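Type I site-specific restriction-modification system, R (Restriction) subunit (Vibrio vulnificus, PDB 3H1T) is a fragment of a putative HsdR subunit of a type I restriction enzyme, which probably binds and hydrolyses ATP to support DNA translocation and cleavage. Local coordinates at residues A[372-377]-A[572-577]; A[58-63]-A[364-369]. All coordinates share one frame; numbering follows the deposited sequence.

Contact 1. Residues A[372-377]-A[572-577]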
loop_
_atom_site.group_PDB
_atom_site.type_symbol
_atom_site.label_atom_id
_atom_site.label_comp_id
_atom_site.label_asym_id
_atom_site.label_seq_id
_atom_site.Cartn_x
_atom_site.Cartn_y
_atom_site.Cartn_z
ATOM N N ALA A 372 -5.936 -2.133 -7.870
ATOM C CA ALA A 372 -6.859 -2.779 -8.794
ATOM C C ALA A 372 -7.660 -3.972 -8.289
ATOM O O ALA A 372 -7.158 -4.804 -7.541
ATOM C CB ALA A 372 -6.109 -3.163 -10.073
ATOM N N PRO A 373 -8.938 -4.060 -8.682
ATOM C CA PRO A 373 -9.797 -5.184 -8.273
ATOM C C PRO A 373 -9.443 -6.454 -9.081
ATOM O O PRO A 373 -8.732 -6.363 -10.079
ATOM C CB PRO A 373 -11.208 -4.645 -8.542
ATOM C CG PRO A 373 -10.988 -3.708 -9.706
ATOM C CD PRO A 373 -9.740 -2.982 -9.291
ATOM N N TYR A 374 -9.940 -7.622 -8.687
ATOM C CA TYR A 374 -9.570 -8.846 -9.398
ATOM C C TYR A 374 -10.660 -9.906 -9.524
ATOM O O TYR A 374 -11.620 -9.922 -8.754
ATOM C CB TYR A 374 -8.353 -9.465 -8.693
ATOM C CG TYR A 374 -8.579 -9.689 -7.202
ATOM C CD1 TYR A 374 -9.278 -10.809 -6.740
ATOM C CD2 TYR A 374 -8.169 -8.736 -6.257
ATOM C CE1 TYR A 374 -9.563 -10.964 -5.386
ATOM C CE2 TYR A 374 -8.457 -8.892 -4.907
ATOM C CZ TYR A 374 -9.150 -10.001 -4.478
ATOM O OH TYR A 374 -9.425 -10.112 -3.133
ATOM N N ARG A 375 -10.499 -10.782 -10.512
ATOM C CA ARG A 375 -11.411 -11.900 -10.726
ATOM C C ARG A 375 -10.639 -13.179 -10.441
ATOM O O ARG A 375 -9.477 -13.299 -10.826
ATOM C CB ARG A 375 -11.905 -11.969 -12.174
ATOM C CG ARG A 375 -12.997 -11.002 -12.534
ATOM C CD ARG A 375 -12.464 -9.597 -12.710
ATOM N NE ARG A 375 -13.543 -8.622 -12.846
ATOM C CZ ARG A 375 -14.362 -8.544 -13.893
ATOM N NH1 ARG A 375 -14.234 -9.382 -14.921
ATOM N NH2 ARG A 375 -15.332 -7.636 -13.904
ATOM N N VAL A 376 -11.257 -14.129 -9.757
ATOM C CA VAL A 376 -10.577 -15.379 -9.512
ATOM C C VAL A 376 -11.191 -16.476 -10.380
ATOM O O VAL A 376 -12.409 -16.610 -10.469
ATOM C CB VAL A 376 -10.660 -15.836 -8.039
ATOM C CG1 VAL A 376 -9.950 -17.180 -7.896
ATOM C CG2 VAL A 376 -10.029 -14.812 -7.124
ATOM N N HIS A 377 -10.332 -17.233 -11.050
ATOM C CA HIS A 377 -10.752 -18.343 -11.892
ATOM C C HIS A 377 -9.988 -19.521 -11.329
ATOM O O HIS A 377 -8.793 -19.682 -11.591
ATOM C CB HIS A 377 -10.355 -18.112 -13.349
ATOM C CG HIS A 377 -10.896 -16.844 -13.934
ATOM N ND1 HIS A 377 -12.239 -16.546 -13.949
ATOM C CD2 HIS A 377 -10.272 -15.803 -14.534
ATOM C CE1 HIS A 377 -12.423 -15.375 -14.535
ATOM N NE2 HIS A 377 -11.245 -14.903 -14.900
ATOM N N GLY A 572 -10.624 -8.106 1.036
ATOM C CA GLY A 572 -11.987 -7.876 0.593
ATOM C C GLY A 572 -12.321 -9.096 -0.257
ATOM O O GLY A 572 -11.497 -10.002 -0.352
ATOM N N TYR A 573 -13.501 -9.147 -0.866
ATOM C CA TYR A 573 -13.884 -10.289 -1.703
ATOM C C TYR A 573 -13.615 -9.941 -3.158
ATOM O O TYR A 573 -13.543 -8.765 -3.524
ATOM C CB TYR A 573 -15.374 -10.644 -1.527
ATOM C CG TYR A 573 -15.752 -11.066 -0.119
ATOM C CD1 TYR A 573 -16.166 -10.130 0.832
ATOM C CD2 TYR A 573 -15.640 -12.398 0.283
ATOM C CE1 TYR A 573 -16.456 -10.510 2.146
ATOM C CE2 TYR A 573 -15.922 -12.785 1.594
ATOM C CZ TYR A 573 -16.325 -11.833 2.517
ATOM O OH TYR A 573 -16.575 -12.210 3.811
ATOM N N PRO A 574 -13.442 -10.954 -4.015
ATOM C CA PRO A 574 -13.193 -10.589 -5.409
ATOM C C PRO A 574 -14.495 -10.249 -6.127
ATOM O O PRO A 574 -15.572 -10.673 -5.707
ATOM C CB PRO A 574 -12.520 -11.835 -5.967
ATOM C CG PRO A 574 -13.227 -12.915 -5.244
ATOM C CD PRO A 574 -13.239 -12.402 -3.810
ATOM N N GLU A 575 -14.395 -9.467 -7.197
ATOM C CA GLU A 575 -15.566 -9.081 -7.962
ATOM C C GLU A 575 -16.258 -10.340 -8.451
ATOM O O GLU A 575 -17.442 -10.538 -8.209
ATOM C CB GLU A 575 -15.153 -8.208 -9.144
ATOM C CG GLU A 575 -14.228 -7.055 -8.761
ATOM C CD GLU A 575 -14.930 -5.928 -8.023
ATOM O OE1 GLU A 575 -15.898 -5.372 -8.588
ATOM O OE2 GLU A 575 -14.504 -5.586 -6.896
ATOM N N ILE A 576 -15.512 -11.193 -9.134
ATOM C CA ILE A 576 -16.055 -12.442 -9.633
ATOM C C ILE A 576 -15.156 -13.562 -9.150
ATOM O O ILE A 576 -13.947 -13.384 -8.984
ATOM C CB ILE A 576 -16.064 -12.520 -11.177
ATOM C CG1 ILE A 576 -16.803 -11.331 -11.772
ATOM C CG2 ILE A 576 -16.723 -13.805 -11.615
ATOM C CD1 ILE A 576 -16.030 -10.071 -11.674
ATOM N N GLU A 577 -15.757 -14.717 -8.920
ATOM C CA GLU A 577 -15.016 -15.874 -8.484
ATOM C C GLU A 577 -15.719 -17.113 -8.975
ATOM O O GLU A 577 -16.847 -17.398 -8.562
ATOM C CB GLU A 577 -14.909 -15.944 -6.959
ATOM C CG GLU A 577 -14.132 -17.175 -6.471
ATOM C CD GLU A 577 -14.118 -17.336 -4.952
ATOM O OE1 GLU A 577 -14.430 -16.365 -4.227
ATOM O OE2 GLU A 577 -13.787 -18.445 -4.481
HETATM O O HOH W 1 -11.716 -7.329 -6.098
#

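Contact 2. Residues A[58-63]-A[364-369]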
loop_
_atom_site.group_PDB
_atom_site.type_symbol
_atom_site.label_atom_id
_atom_site.label_comp_id
_atom_site.label_asym_id
_atom_site.label_seq_id
_atom_site.Cartn_x
_atom_site.Cartn_y
_atom_site.Cartn_z
ATOM N N ASP A 58 -10.068 8.163 -5.329
ATOM C CA ASP A 58 -10.162 8.187 -6.786
ATOM C C ASP A 58 -11.363 7.456 -7.353
ATOM O O ASP A 58 -11.593 7.511 -8.556
ATOM C CB ASP A 58 -8.902 7.615 -7.434
ATOM C CG ASP A 58 -7.783 8.613 -7.493
ATOM O OD1 ASP A 58 -8.022 9.794 -7.139
ATOM O OD2 ASP A 58 -6.668 8.230 -7.895
ATOM N N GLY A 59 -12.129 6.782 -6.502
ATOM C CA GLY A 59 -13.300 6.078 -6.992
ATOM C C GLY A 59 -13.050 4.601 -7.232
ATOM O O GLY A 59 -12.204 4.212 -8.038
ATOM N N ARG A 60 -13.795 3.760 -6.536
ATOM C CA ARG A 60 -13.616 2.329 -6.704
ATOM C C ARG A 60 -13.894 1.913 -8.139
ATOM O O ARG A 60 -14.894 2.319 -8.730
ATOM C CB ARG A 60 -14.535 1.538 -5.763
ATOM C CG ARG A 60 -14.213 0.059 -5.742
ATOM C CD ARG A 60 -15.432 -0.763 -5.394
ATOM N NE ARG A 60 -15.277 -1.519 -4.156
ATOM C CZ ARG A 60 -14.708 -2.714 -4.068
ATOM N NH1 ARG A 60 -14.233 -3.308 -5.149
ATOM N NH2 ARG A 60 -14.622 -3.321 -2.894
ATOM N N VAL A 61 -12.987 1.124 -8.708
ATOM C CA VAL A 61 -13.183 0.620 -10.056
ATOM C C VAL A 61 -14.326 -0.378 -9.942
ATOM O O VAL A 61 -14.222 -1.382 -9.234
ATOM C CB VAL A 61 -11.936 -0.108 -10.594
ATOM C CG1 VAL A 61 -12.329 -0.967 -11.803
ATOM C CG2 VAL A 61 -10.870 0.896 -11.002
ATOM N N GLN A 62 -15.423 -0.087 -10.628
ATOM C CA GLN A 62 -16.607 -0.936 -10.595
ATOM C C GLN A 62 -16.951 -1.489 -11.963
ATOM O O GLN A 62 -16.291 -1.188 -12.961
ATOM C CB GLN A 62 -17.815 -0.142 -10.104
ATOM C CG GLN A 62 -17.997 -0.065 -8.604
ATOM C CD GLN A 62 -18.872 1.110 -8.213
ATOM O OE1 GLN A 62 -19.650 1.620 -9.024
ATOM N NE2 GLN A 62 -18.751 1.546 -6.965
ATOM N N PHE A 63 -18.007 -2.298 -12.003
ATOM C CA PHE A 63 -18.484 -2.885 -13.248
ATOM C C PHE A 63 -19.992 -2.715 -13.346
ATOM O O PHE A 63 -20.708 -2.701 -12.344
ATOM C CB PHE A 63 -18.110 -4.369 -13.340
ATOM C CG PHE A 63 -16.623 -4.623 -13.346
ATOM C CD1 PHE A 63 -15.906 -4.652 -12.151
ATOM C CD2 PHE A 63 -15.935 -4.828 -14.542
ATOM C CE1 PHE A 63 -14.528 -4.888 -12.138
ATOM C CE2 PHE A 63 -14.549 -5.063 -14.539
ATOM C CZ PHE A 63 -13.850 -5.095 -13.331
ATOM N N GLN A 364 -8.922 -1.579 1.429
ATOM C CA GLN A 364 -9.100 -0.129 1.420
ATOM C C GLN A 364 -8.570 0.468 0.116
ATOM O O GLN A 364 -9.212 1.333 -0.473
ATOM C CB GLN A 364 -8.387 0.514 2.614
ATOM C CG GLN A 364 -8.977 1.846 3.012
ATOM C CD GLN A 364 -8.616 2.264 4.426
ATOM O OE1 GLN A 364 -8.406 1.426 5.303
ATOM N NE2 GLN A 364 -8.564 3.571 4.659
ATOM N N GLY A 365 -7.401 0.010 -0.325
ATOM C CA GLY A 365 -6.840 0.495 -1.568
ATOM C C GLY A 365 -7.794 0.301 -2.736
ATOM O O GLY A 365 -8.013 1.229 -3.525
ATOM N N ILE A 366 -8.379 -0.882 -2.866
ATOM C CA ILE A 366 -9.315 -1.110 -3.960
ATOM C C ILE A 366 -10.523 -0.200 -3.799
ATOM O O ILE A 366 -10.993 0.396 -4.761
ATOM C CB ILE A 366 -9.868 -2.564 -4.020
ATOM C CG1 ILE A 366 -8.741 -3.569 -4.256
ATOM C CG2 ILE A 366 -10.862 -2.682 -5.174
ATOM C CD1 ILE A 366 -9.200 -5.001 -4.117
ATOM N N ASP A 367 -11.022 -0.085 -2.576
ATOM C CA ASP A 367 -12.173 0.765 -2.358
ATOM C C ASP A 367 -11.896 2.237 -2.629
ATOM O O ASP A 367 -12.805 2.976 -2.980
ATOM C CB ASP A 367 -12.720 0.622 -0.942
ATOM C CG ASP A 367 -14.118 1.186 -0.824
ATOM O OD1 ASP A 367 -14.967 0.767 -1.639
ATOM O OD2 ASP A 367 -14.375 2.037 0.056
ATOM N N ASP A 368 -10.647 2.662 -2.479
ATOM C CA ASP A 368 -10.317 4.060 -2.709
ATOM C C ASP A 368 -9.956 4.335 -4.164
ATOM O O ASP A 368 -9.727 5.483 -4.544
ATOM C CB ASP A 368 -9.149 4.485 -1.811
ATOM C CG ASP A 368 -9.519 4.534 -0.333
ATOM O OD1 ASP A 368 -10.713 4.445 0.010
ATOM O OD2 ASP A 368 -8.596 4.684 0.484
ATOM N N GLY A 369 -9.895 3.277 -4.965
ATOM C CA GLY A 369 -9.546 3.432 -6.362
ATOM C C GLY A 369 -8.047 3.574 -6.579
ATOM O O GLY A 369 -7.604 4.065 -7.611
HETATM O O HOH W 2 -10.561 0.595 -7.301
#

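Contact 1. Residues A[372-377]-A[572-577]
The carbonyl O of Ile576 takes the N-H of Val376, with a nearly straight bond (168°) and 2.9 Å between Val376 N and Ile576 O. The same oxygen also meets the CA-H of Arg375, with 3.4 Å from Arg375 CA to Ile576 O. Glu575, which has helical backbone angles, donates from its N to Tyr374 O at 3.2 Å through a bent N-H (138°).

The side chains divide between the two sides of the sheet. On one side, the CD1 methyl of Ile576 lies over one face of the Arg375 guanidinium, 3.0 Å above the plane and displaced toward its rim. Trp551 also makes a cation-pi contact with this arginine. Phe63 comes close to it too, but that ring is poorly ordered and the contact is doubtful. On the other side, Val376 CG2 faces Pro574 CB at 4.1 Å, and Val376 CB meets Glu577 CG at 4.0 Å.

Tyr374 CB points away from 572-577. Its CG sits between the backbone N and the carbonyl carbon (chi1 54°). The phenol O makes a weak hydrogen bond to Asp571 O.

A water lies over the centre of one face of the Tyr374 ring. It accepts from Tyr374 N, 3.2 Å from the water oxygen, and donates weakly to Tyr573 O and Glu575 OE2. The main partner of that carboxylate is Arg60, in a salt bridge, while the Glu575 side chain also packs on Pro373 CB.

Together the segments begin two neighbouring parallel strands, 374-381 and 576-582. They belong to the sheet of the helicase C-terminal domain, a RecA-like fold of the kind found in superfamily 2 motors.

Contact 2. Residues A[58-63]-A[364-369]
A Schellman motif ends helix 362-368 at Gly369, and the loop of Asp58 to Arg60 docks against this helix end. The loop leads into strand 61-64, half of a two-stranded antiparallel hairpin with strand 67-70. Gly369 has positive phi, and its N turns back to Ile366 O at 3.1 Å.

The carbonyl of Asp368 faces the loop. Asp58 N donates to Asp368 O at 2.8 Å, and Gly59 N adds a weak bond to the same oxygen. One helix-end carbonyl therefore holds two successive amides. The backbones come close beside it, with Gly369 CA 3.2 Å from Gly59 O in a CA-H...O contact. Gly369 is a glycine, which permits this close approach and suits its positive phi. Gly59 O is also held by Arg70, from the other strand of the hairpin.

Arg60 runs across the last turn of the helix. Its CG is anti to the backbone N (chi1 -170°) and lies 3.4 Å from Ile366 O. The guanidinium has Asp367 CA over one face, and NH1 is 3.4 Å from Ile366 CG2. Arg60 and Asp367 side chains cross at about a right angle. Arg60 NE makes a long, weak salt-bridge contact to Asp367 OD1, with the guanidinium and carboxylate planes 64° apart. The stronger partners lie beyond the segments: Glu575 for Arg60 and Lys74 for Asp367.

A water bridges the two backbones. It accepts from Val61 N, with 2.9 Å between the nitrogen and the water oxygen, and donates to Ile366 O at 2.6 Å.

How the contacts relate
Contacts 1 and 2 have centres 13 Å apart and touch directly. Helix 362-368 of contact 2 is followed in the chain by strand 374-381 of contact 1, so the two are joined by a short connection between the helicase-like lobes. Between them, Arg60 NH1 forms a salt bridge to Glu575 OE2 at 2.9 Å. The carboxylate thus ties the residue just before strand 61-64 to the 572-577 segment. Apolar packing adds to it: Pro373 CG lies 3.7 Å from Val61 CG1. Phe63, though poorly ordered, packs on Glu575. The N-terminal hairpin therefore bears on both helix 362-368 and the second RecA-like sheet.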